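Side-chain contacts in poly(ADP-ribose) glycohydrolase (Thermomonospora curvata, PDB 3SIG), which hydrolyses poly(ADP-ribose), cleaving the glycosidic ribose-ribose bonds of the polymer, and binds the product ADP-ribose in a macrodomain-type pocket: residues R5-E10 and L115-G120; G18-P23 and P154-D159; T73-A78 and E166-A171. All coordinates share one frame; numbering follows the deposited sequence.

Contact 1: R5-E10 and L115-G120; sequences RAIAAE and LARSSG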
loop_
_atom_site.group_PDB
_atom_site.type_symbol
_atom_site.label_atom_id
_atom_site.label_comp_id
_atom_site.label_asym_id
_atom_site.label_seq_id
_atom_site.Cartn_x
_atom_site.Cartn_y
_atom_site.Cartn_z
ATOM N N ARG A 5 -2.582 12.543 -15.302
ATOM C CA ARG A 5 -1.253 13.110 -15.468
ATOM C C ARG A 5 -1.217 14.530 -14.885
ATOM O O ARG A 5 -0.249 14.917 -14.208
ATOM C CB ARG A 5 -0.878 13.078 -16.953
ATOM C CG ARG A 5 0.517 13.545 -17.260
ATOM C CD ARG A 5 0.768 13.537 -18.771
ATOM N NE ARG A 5 1.881 14.414 -19.139
ATOM C CZ ARG A 5 2.084 14.909 -20.360
ATOM N NH1 ARG A 5 1.250 14.619 -21.352
ATOM N NH2 ARG A 5 3.125 15.703 -20.595
ATOM N N ALA A 6 -2.251 15.333 -15.147
ATOM C CA ALA A 6 -2.323 16.689 -14.620
ATOM C C ALA A 6 -2.363 16.697 -13.090
ATOM O O ALA A 6 -1.687 17.494 -12.452
ATOM C CB ALA A 6 -3.532 17.433 -15.187
ATOM N N ILE A 7 -3.164 15.815 -12.515
ATOM C CA ILE A 7 -3.247 15.707 -11.067
ATOM C C ILE A 7 -1.896 15.304 -10.458
ATOM O O ILE A 7 -1.428 15.908 -9.490
ATOM C CB ILE A 7 -4.332 14.712 -10.663
ATOM C CG1 ILE A 7 -5.708 15.325 -10.955
ATOM C CG2 ILE A 7 -4.208 14.378 -9.197
ATOM C CD1 ILE A 7 -6.821 14.333 -10.849
ATOM N N ALA A 8 -1.246 14.320 -11.074
ATOM C CA ALA A 8 0.087 13.924 -10.619
ATOM C C ALA A 8 1.079 15.071 -10.627
ATOM O O ALA A 8 1.812 15.254 -9.651
ATOM C CB ALA A 8 0.609 12.805 -11.452
ATOM N N ALA A 9 1.104 15.864 -11.689
ATOM C CA ALA A 9 2.015 16.985 -11.740
ATOM C C ALA A 9 1.676 18.013 -10.666
ATOM O O ALA A 9 2.569 18.634 -10.088
ATOM C CB ALA A 9 1.981 17.616 -13.150
ATOM N N GLU A 10 0.389 18.242 -10.449
ATOM C CA GLU A 10 -0.026 19.190 -9.413
ATOM C C GLU A 10 0.445 18.704 -8.028
ATOM O O GLU A 10 0.925 19.487 -7.214
ATOM C CB GLU A 10 -1.529 19.361 -9.399
ATOM C CG GLU A 10 -1.994 20.435 -8.410
ATOM C CD GLU A 10 -3.496 20.593 -8.368
ATOM O OE1 GLU A 10 -4.197 19.671 -7.933
ATOM O OE2 GLU A 10 -3.979 21.669 -8.761
ATOM N N LEU A 115 -2.404 6.301 -4.823
ATOM C CA LEU A 115 -1.795 6.738 -3.565
ATOM C C LEU A 115 -0.816 7.882 -3.823
ATOM O O LEU A 115 -0.802 8.893 -3.100
ATOM C CB LEU A 115 -1.030 5.583 -2.897
ATOM C CG LEU A 115 -1.872 4.347 -2.566
ATOM C CD1 LEU A 115 -1.032 3.285 -1.925
ATOM C CD2 LEU A 115 -3.112 4.675 -1.703
ATOM N N ALA A 116 -0.005 7.758 -4.872
ATOM C CA ALA A 116 0.988 8.773 -5.185
ATOM C C ALA A 116 0.359 10.102 -5.645
ATOM O O ALA A 116 0.895 11.165 -5.385
ATOM C CB ALA A 116 1.971 8.233 -6.249
ATOM N N ARG A 117 -0.792 10.046 -6.286
ATOM C CA ARG A 117 -1.450 11.265 -6.706
ATOM C C ARG A 117 -2.079 11.970 -5.526
ATOM O O ARG A 117 -2.388 13.161 -5.609
ATOM C CB ARG A 117 -2.583 10.957 -7.696
ATOM C CG ARG A 117 -2.125 10.641 -9.124
ATOM C CD ARG A 117 -3.238 10.747 -10.193
ATOM N NE ARG A 117 -4.413 9.998 -9.802
ATOM C CZ ARG A 117 -4.576 8.695 -9.955
ATOM N NH1 ARG A 117 -3.657 7.955 -10.558
ATOM N NH2 ARG A 117 -5.664 8.126 -9.477
ATOM N N SER A 118 -2.350 11.256 -4.446
ATOM C CA SER A 118 -3.247 11.737 -3.383
ATOM C C SER A 118 -2.570 12.047 -2.072
ATOM O O SER A 118 -3.280 12.367 -1.113
ATOM C CB SER A 118 -4.323 10.681 -3.117
ATOM O OG SER A 118 -4.999 10.315 -4.308
ATOM N N SER A 119 -1.251 11.932 -1.996
ATOM C CA SER A 119 -0.591 11.959 -0.696
ATOM C C SER A 119 0.854 12.394 -0.848
ATOM O O SER A 119 1.300 12.696 -1.969
ATOM C CB SER A 119 -0.616 10.555 -0.057
ATOM O OG SER A 119 0.288 9.676 -0.703
ATOM N N GLY A 120 1.597 12.369 0.250
ATOM C CA GLY A 120 3.032 12.553 0.192
ATOM C C GLY A 120 3.861 11.305 -0.051
ATOM O O GLY A 120 5.087 11.358 0.072
#
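Arg117 lays the aliphatic part of its side chain over Ile7 and Ala8, and the meeting is made largely by carbon. Its CD comes within 3.9 Å of Ile7 CG2, while Arg117 CB lies 4.1 Å from that same methyl. One methylene further along, Arg117 CG approaches Ala8 CB at 4.2 Å. The branch of Ile7 that does the touching is CG2: a chi1 of -71° puts CG1 anti to the carbonyl carbon and CG2 anti to the backbone N. The bend of the Arg117 chain at chi3 (-51°) carries the guanidinium to where its edge, near its plane, faces Ile7 CG2. The two side chains cross at a slant.

The contact joins the N-terminal helix 2-17 to helix 111-118, which borders the ADP-ribose pocket of this macrodomain-clan fold; the Arg117 side chain is about 7 Å from the bound ligand. Within 115-120, Leu115 O is gripped twice, by Ser119 OG at 2.7 Å and by Ser118 N at 3.1 Å, and the two donors arrive from opposite faces of the carbonyl plane. The seryl oxygen sits 42° out of that plane. Polar links lie beside the apolar patch: the carbonyl O of Arg117 accepts from Thr11 OG1, which ties the two helices together, and also from Arg157 NE of strand 147-157.

Contact 2: G18-P23 and P154-D159; sequences GRYTAP and PVFRDD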
loop_
_atom_site.group_PDB
_atom_site.type_symbol
_atom_site.label_atom_id
_atom_site.label_comp_id
_atom_site.label_asym_id
_atom_site.label_seq_id
_atom_site.Cartn_x
_atom_site.Cartn_y
_atom_site.Cartn_z
ATOM N N GLY A 18 5.055 22.967 -0.598
ATOM C CA GLY A 18 4.736 22.735 0.806
ATOM C C GLY A 18 3.346 23.174 1.252
ATOM O O GLY A 18 3.098 23.180 2.440
ATOM N N ARG A 19 2.430 23.426 0.331
ATOM C CA ARG A 19 1.070 23.842 0.679
ATOM C C ARG A 19 0.194 23.599 -0.555
ATOM O O ARG A 19 0.705 23.455 -1.694
ATOM C CB ARG A 19 1.026 25.310 1.168
ATOM C CG ARG A 19 1.584 26.369 0.179
ATOM C CD ARG A 19 1.661 27.760 0.813
ATOM N NE ARG A 19 2.100 27.684 2.202
ATOM C CZ ARG A 19 3.243 28.151 2.653
ATOM N NH1 ARG A 19 4.061 28.779 1.834
ATOM N NH2 ARG A 19 3.562 28.017 3.930
ATOM N N TYR A 20 -1.121 23.540 -0.330
ATOM C CA TYR A 20 -2.090 23.472 -1.418
ATOM C C TYR A 20 -3.316 24.265 -1.060
ATOM O O TYR A 20 -3.523 24.619 0.093
ATOM C CB TYR A 20 -2.446 22.025 -1.713
ATOM C CG TYR A 20 -3.242 21.291 -0.635
ATOM C CD1 TYR A 20 -4.624 21.389 -0.559
ATOM C CD2 TYR A 20 -2.614 20.456 0.280
ATOM C CE1 TYR A 20 -5.338 20.711 0.428
ATOM C CE2 TYR A 20 -3.324 19.775 1.252
ATOM C CZ TYR A 20 -4.681 19.879 1.320
ATOM O OH TYR A 20 -5.359 19.186 2.307
ATOM N N THR A 21 -4.141 24.555 -2.061
ATOM C CA THR A 21 -5.373 25.273 -1.862
ATOM C C THR A 21 -6.566 24.324 -1.953
ATOM O O THR A 21 -6.791 23.673 -2.979
ATOM C CB THR A 21 -5.502 26.376 -2.880
ATOM O OG1 THR A 21 -4.355 27.215 -2.748
ATOM C CG2 THR A 21 -6.745 27.185 -2.631
ATOM N N ALA A 22 -7.312 24.213 -0.864
ATOM C CA ALA A 22 -8.499 23.389 -0.814
ATOM C C ALA A 22 -9.666 24.058 -1.532
ATOM O O ALA A 22 -9.619 25.247 -1.852
ATOM C CB ALA A 22 -8.880 23.084 0.630
ATOM N N PRO A 23 -10.741 23.301 -1.788
ATOM C CA PRO A 23 -11.827 23.890 -2.569
ATOM C C PRO A 23 -12.505 25.085 -1.911
ATOM O O PRO A 23 -13.026 25.936 -2.631
ATOM C CB PRO A 23 -12.798 22.714 -2.731
ATOM C CG PRO A 23 -11.955 21.538 -2.722
ATOM C CD PRO A 23 -10.863 21.834 -1.719
ATOM N N PRO A 154 1.078 12.408 4.843
ATOM C CA PRO A 154 -0.169 13.144 4.714
ATOM C C PRO A 154 -0.914 12.726 3.440
ATOM O O PRO A 154 -0.306 12.594 2.369
ATOM C CB PRO A 154 0.289 14.611 4.671
ATOM C CG PRO A 154 1.680 14.559 4.222
ATOM C CD PRO A 154 2.254 13.265 4.690
ATOM N N VAL A 155 -2.217 12.544 3.572
ATOM C CA VAL A 155 -3.136 12.241 2.480
ATOM C C VAL A 155 -4.037 13.444 2.341
ATOM O O VAL A 155 -4.629 13.908 3.327
ATOM C CB VAL A 155 -3.969 10.987 2.788
ATOM C CG1 VAL A 155 -4.922 10.670 1.651
ATOM C CG2 VAL A 155 -3.069 9.811 3.036
ATOM N N PHE A 156 -4.142 13.959 1.127
ATOM C CA PHE A 156 -4.800 15.245 0.892
ATOM C C PHE A 156 -5.672 15.274 -0.362
ATOM O O PHE A 156 -6.064 16.381 -0.784
ATOM C CB PHE A 156 -3.769 16.406 0.899
ATOM C CG PHE A 156 -2.551 16.167 0.029
ATOM C CD1 PHE A 156 -1.352 15.772 0.598
ATOM C CD2 PHE A 156 -2.599 16.352 -1.345
ATOM C CE1 PHE A 156 -0.240 15.552 -0.190
ATOM C CE2 PHE A 156 -1.488 16.116 -2.137
ATOM C CZ PHE A 156 -0.315 15.705 -1.557
ATOM N N ARG A 157 -6.056 14.118 -0.923
ATOM C CA ARG A 157 -7.092 14.068 -1.954
ATOM C C ARG A 157 -8.094 12.980 -1.645
ATOM O O ARG A 157 -7.731 11.963 -1.006
ATOM C CB ARG A 157 -6.548 13.823 -3.368
ATOM C CG ARG A 157 -5.581 14.839 -3.883
ATOM C CD ARG A 157 -5.304 14.623 -5.367
ATOM N NE ARG A 157 -4.184 15.432 -5.784
ATOM C CZ ARG A 157 -4.315 16.625 -6.326
ATOM N NH1 ARG A 157 -5.508 17.133 -6.535
ATOM N NH2 ARG A 157 -3.236 17.313 -6.660
ATOM N N ASP A 158 -9.327 13.141 -2.115
ATOM C CA ASP A 158 -10.329 12.080 -2.078
ATOM C C ASP A 158 -10.249 11.208 -3.336
ATOM O O ASP A 158 -9.372 11.397 -4.152
ATOM C CB ASP A 158 -11.722 12.657 -1.877
ATOM C CG ASP A 158 -12.226 13.456 -3.071
ATOM O OD1 ASP A 158 -11.675 13.440 -4.191
ATOM O OD2 ASP A 158 -13.280 14.127 -2.896
ATOM N N ASP A 159 -11.210 10.289 -3.490
ATOM C CA ASP A 159 -11.168 9.300 -4.576
ATOM C C ASP A 159 -11.274 9.983 -5.950
ATOM O O ASP A 159 -10.741 9.492 -6.957
ATOM C CB ASP A 159 -12.301 8.271 -4.421
ATOM C CG ASP A 159 -12.097 7.306 -3.257
ATOM O OD1 ASP A 159 -10.932 7.089 -2.820
ATOM O OD2 ASP A 159 -13.134 6.756 -2.795
#
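The short strand 19-21 and the end of strand 147-157 do not pair through their backbones: the nearest alpha carbons, those of Tyr20 and Phe156, are 9.0 Å apart. Strand 19-21 instead forms a two-stranded antiparallel sheet with 27-29, whereas 147-157 belongs to the large mixed sheet. Gly18, with positive phi, follows helix 2-17 and turns the chain into strand 19-21.

Tyr20 and Phe156 bridge the gap. From both residues the CB points at the other segment, but the far end of the Phe156 ring leads away, and the phenol therefore meets mainly its CB. Tyr20 CE2 lies 3.4 Å from Phe156 CB, and Tyr20 OH is 3.5 Å from that same carbon. The same CE2 of Tyr20 is 3.9 Å from Phe156 CG. The ring centroids are 5.4 Å apart and the planes are inclined at 33°, an oblique pairing. In Phe156, CG sits between the backbone N and the carbonyl carbon (chi1 49°), a torsion that carries the ring off while CB stays facing the phenol. Ile30 touches both rings; Ile14 of helix 2-17 adds to the cover of Tyr20, and Thr11 to that of Phe156.

Across the two segments the contact is thus apolar and buried, and the one polar atom of the phenol has its hydrogen-bond partner in Leu164 O of strand 163-175.

Contact 3: T73-A78 and E166-A171; sequences TTLAAA and EPYRVA. With AR6 ([(2R,3S,4R,5R)-5-(6-aminopurin-9-yl)-3,4-dihydroxy-oxolan-2-yl]methyl [hydroxy-[[(2R,3S,4R,5S)-3,4,5-trihydroxyoxolan-2-yl]methoxy]phosphoryl] hydrogen phosphate), chain B.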
loop_
_atom_site.group_PDB
_atom_site.type_symbol
_atom_site.label_atom_id
_atom_site.label_comp_id
_atom_site.label_asym_id
_atom_site.label_seq_id
_atom_site.Cartn_x
_atom_site.Cartn_y
_atom_site.Cartn_z
ATOM N N THR A 73 -11.959 2.052 -1.749
ATOM C CA THR A 73 -10.567 2.218 -2.107
ATOM C C THR A 73 -9.717 2.141 -0.835
ATOM O O THR A 73 -10.195 2.337 0.293
ATOM C CB THR A 73 -10.290 3.582 -2.746
ATOM O OG1 THR A 73 -10.614 4.589 -1.782
ATOM C CG2 THR A 73 -11.123 3.795 -3.991
ATOM N N THR A 74 -8.431 1.887 -1.020
ATOM C CA THR A 74 -7.472 1.921 0.086
ATOM C C THR A 74 -7.617 3.210 0.877
ATOM O O THR A 74 -7.701 3.206 2.114
ATOM C CB THR A 74 -6.042 1.788 -0.428
ATOM O OG1 THR A 74 -5.967 0.656 -1.319
ATOM C CG2 THR A 74 -5.036 1.640 0.711
ATOM N N LEU A 75 -7.589 4.328 0.188
ATOM C CA LEU A 75 -7.648 5.611 0.883
ATOM C C LEU A 75 -8.963 5.875 1.563
ATOM O O LEU A 75 -8.982 6.451 2.652
ATOM C CB LEU A 75 -7.304 6.736 -0.067
ATOM C CG LEU A 75 -5.820 6.745 -0.428
ATOM C CD1 LEU A 75 -5.561 7.862 -1.387
ATOM C CD2 LEU A 75 -4.867 6.844 0.758
ATOM N N ALA A 76 -10.073 5.448 0.979
ATOM C CA ALA A 76 -11.368 5.690 1.603
ATOM C C ALA A 76 -11.448 4.911 2.910
ATOM O O ALA A 76 -11.904 5.406 3.936
ATOM C CB ALA A 76 -12.517 5.316 0.670
ATOM N N ALA A 77 -10.989 3.670 2.890
ATOM C CA ALA A 77 -10.995 2.874 4.114
ATOM C C ALA A 77 -10.088 3.524 5.149
ATOM O O ALA A 77 -10.446 3.617 6.343
ATOM C CB ALA A 77 -10.547 1.426 3.835
ATOM N N ALA A 78 -8.906 3.942 4.765
ATOM C CA ALA A 78 -7.985 4.603 5.689
ATOM C C ALA A 78 -8.588 5.861 6.285
ATOM O O ALA A 78 -8.485 6.098 7.495
ATOM C CB ALA A 78 -6.704 4.922 5.014
ATOM N N GLU A 166 -9.201 19.035 5.149
ATOM C CA GLU A 166 -8.402 18.593 6.273
ATOM C C GLU A 166 -7.676 17.307 5.888
ATOM O O GLU A 166 -8.300 16.274 5.759
ATOM C CB GLU A 166 -9.315 18.325 7.476
ATOM C CG GLU A 166 -8.608 17.753 8.701
ATOM C CD GLU A 166 -7.714 18.764 9.385
ATOM O OE1 GLU A 166 -8.238 19.796 9.862
ATOM O OE2 GLU A 166 -6.488 18.529 9.440
ATOM N N PRO A 167 -6.385 17.399 5.699
ATOM C CA PRO A 167 -5.584 16.200 5.414
ATOM C C PRO A 167 -5.516 15.271 6.624
ATOM O O PRO A 167 -5.726 15.675 7.745
ATOM C CB PRO A 167 -4.210 16.767 5.091
ATOM C CG PRO A 167 -4.214 18.153 5.718
ATOM C CD PRO A 167 -5.576 18.627 5.724
ATOM N N TYR A 168 -5.226 14.017 6.376
ATOM C CA TYR A 168 -5.044 13.047 7.445
ATOM C C TYR A 168 -3.758 12.315 7.187
ATOM O O TYR A 168 -3.275 12.329 6.081
ATOM C CB TYR A 168 -6.264 12.110 7.577
ATOM C CG TYR A 168 -6.579 11.267 6.375
ATOM C CD1 TYR A 168 -7.207 11.793 5.275
ATOM C CD2 TYR A 168 -6.202 9.929 6.325
ATOM C CE1 TYR A 168 -7.483 11.043 4.172
ATOM C CE2 TYR A 168 -6.486 9.169 5.239
ATOM C CZ TYR A 168 -7.110 9.706 4.144
ATOM O OH TYR A 168 -7.399 8.910 3.032
ATOM N N ARG A 169 -3.193 11.672 8.181
ATOM C CA ARG A 169 -1.957 10.942 8.047
ATOM C C ARG A 169 -2.116 9.454 8.260
ATOM O O ARG A 169 -2.828 9.030 9.162
ATOM C CB ARG A 169 -0.915 11.470 9.019
ATOM C CG ARG A 169 -0.441 12.889 8.675
ATOM C CD ARG A 169 0.798 13.330 9.481
ATOM N NE ARG A 169 0.396 13.600 10.845
ATOM C CZ ARG A 169 1.240 13.971 11.808
ATOM N NH1 ARG A 169 2.531 14.099 11.548
ATOM N NH2 ARG A 169 0.789 14.209 13.036
ATOM N N VAL A 170 -1.451 8.672 7.416
ATOM C CA VAL A 170 -1.377 7.214 7.556
ATOM C C VAL A 170 0.033 6.770 7.362
ATOM O O VAL A 170 0.832 7.466 6.709
ATOM C CB VAL A 170 -2.260 6.508 6.509
ATOM C CG1 VAL A 170 -3.696 7.060 6.542
ATOM C CG2 VAL A 170 -1.723 6.679 5.104
ATOM N N ALA A 171 0.358 5.577 7.824
ATOM C CA ALA A 171 1.619 4.937 7.464
ATOM C C ALA A 171 1.386 4.080 6.237
ATOM O O ALA A 171 0.328 3.443 6.075
ATOM C CB ALA A 171 2.139 4.096 8.592
HETATM N N1 AR6 B . -8.141 0.615 -3.677
HETATM C C2 AR6 B . -8.407 -0.656 -3.395
HETATM N N3 AR6 B . -8.335 -1.701 -4.269
HETATM C C4 AR6 B . -7.930 -1.339 -5.508
HETATM C C5 AR6 B . -7.623 0.022 -5.863
HETATM C C6 AR6 B . -7.746 0.959 -4.872
HETATM N N6 AR6 B . -7.485 2.300 -5.157
HETATM N N7 AR6 B . -7.215 -0.013 -7.244
HETATM C C8 AR6 B . -7.322 -1.239 -7.632
HETATM N N9 AR6 B . -7.746 -2.101 -6.665
HETATM P PA AR6 B . -3.195 -3.194 -8.572
HETATM P PB AR6 B . -0.888 -5.058 -8.291
HETATM C "C1'" AR6 B . -7.968 -3.544 -6.661
HETATM O O1A AR6 B . -3.432 -3.738 -9.935
HETATM O O1B AR6 B . -0.130 -5.355 -7.012
HETATM C C1D AR6 B . 0.930 -0.436 -10.308
HETATM O O1D AR6 B . 1.225 0.134 -11.552
HETATM C "C2'" AR6 B . -8.302 -4.120 -8.021
HETATM O "O2'" AR6 B . -9.205 -5.181 -7.881
HETATM O O2A AR6 B . -2.998 -1.707 -8.427
HETATM O O2B AR6 B . -1.565 -6.187 -8.991
HETATM C C2D AR6 B . 2.189 -0.496 -9.535
HETATM O O2D AR6 B . 2.967 0.649 -9.501
HETATM C "C3'" AR6 B . -6.983 -4.630 -8.475
HETATM O "O3'" AR6 B . -7.097 -5.716 -9.336
HETATM O O3A AR6 B . -1.991 -3.978 -7.890
HETATM C C3D AR6 B . 2.750 -1.822 -9.827
HETATM O O3D AR6 B . 3.546 -1.613 -10.964
HETATM C "C4'" AR6 B . -6.267 -5.017 -7.214
HETATM O "O4'" AR6 B . -6.858 -4.260 -6.182
HETATM C C4D AR6 B . 1.535 -2.637 -10.101
HETATM O O4D AR6 B . 0.490 -1.764 -10.502
HETATM C "C5'" AR6 B . -4.756 -4.827 -7.223
HETATM O "O5'" AR6 B . -4.423 -3.493 -7.572
HETATM C C5D AR6 B . 1.087 -3.488 -8.914
HETATM O O5D AR6 B . 0.029 -4.323 -9.345
#
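Tyr168 sends its ring toward helix 74-78, and its hydroxyl reaches the first turn of that helix. Strand 167-171 runs nearly crosswise to the helix, their axes at 104° and 10.4 Å apart at closest approach, so a few side chains have to cover the distance. With CG of Tyr168 between the backbone N and the carbonyl carbon (chi1 61°), the ring projects across the gap. Its OH comes 2.9 Å from Leu75 O and 3.8 Å from Leu75 CB, and the two side chains lie at a slant to each other. Ring atom CE2 of Tyr168 is 4.3 Å from Ala78 CB.

The next residue, Arg169, turns to the other face of the strand, toward His33 and Gln36 of helix 31-39. Val170 then meets helix 74-78 one turn later than the tyrosine hydroxyl. Its CG1, anti to the carbonyl carbon, packs at 4.0 Å against Ala78 CB, which is therefore covered by both the valine methyl and the tyrosine ring.

The start of helix 74-84 carries the ligand contact. Thr73 is its N-cap: OG1 accepts from Ala76 N at 2.9 Å and is also bonded to Asp159 OD1. The next residue gives its own amide to the adenine, Thr74 N to AR6 N1 at 3.0 Å with an angle of 153° at the hydrogen. Thr74 OG1 is bonded to Gln111 NE2, which ties the start of this helix to the start of helix 111-118.

Helix 74-84 thus lies across one face of the mixed sheet, where strand 163-175 is flanked by 147-157 and 90-94. Val155 of the former touches Leu75, Tyr168 and Val170, and Leu115 and Ser118 of helix 111-118 close over Leu75.

In the fold
The three contacts touch one another, contact 3 at the ADP-ribose pocket and the Tyr20-Phe156 pair of contact 2 farther off. Contacts 1 and 2, with centres about 10 Å apart, are joined by the salt bridge from Glu10 OE1 to Arg157 NH2 at 2.8 Å. Contact 3 meets contact 1 where Leu75 CD1 packs at 3.5 Å on Ser118 CB, and contact 2 through adjacent strands of the mixed sheet, Val155 N lying 2.7 Å from Tyr168 O. Asp159 of contact 2 also reaches the N-cap of contact 3, with OD1 2.7 Å from Thr73 OG1. Of the three, contact 3 binds the ligand directly; helix 111-118 of contact 1 also carries Glu112 and Glu113, which hydrogen-bond it.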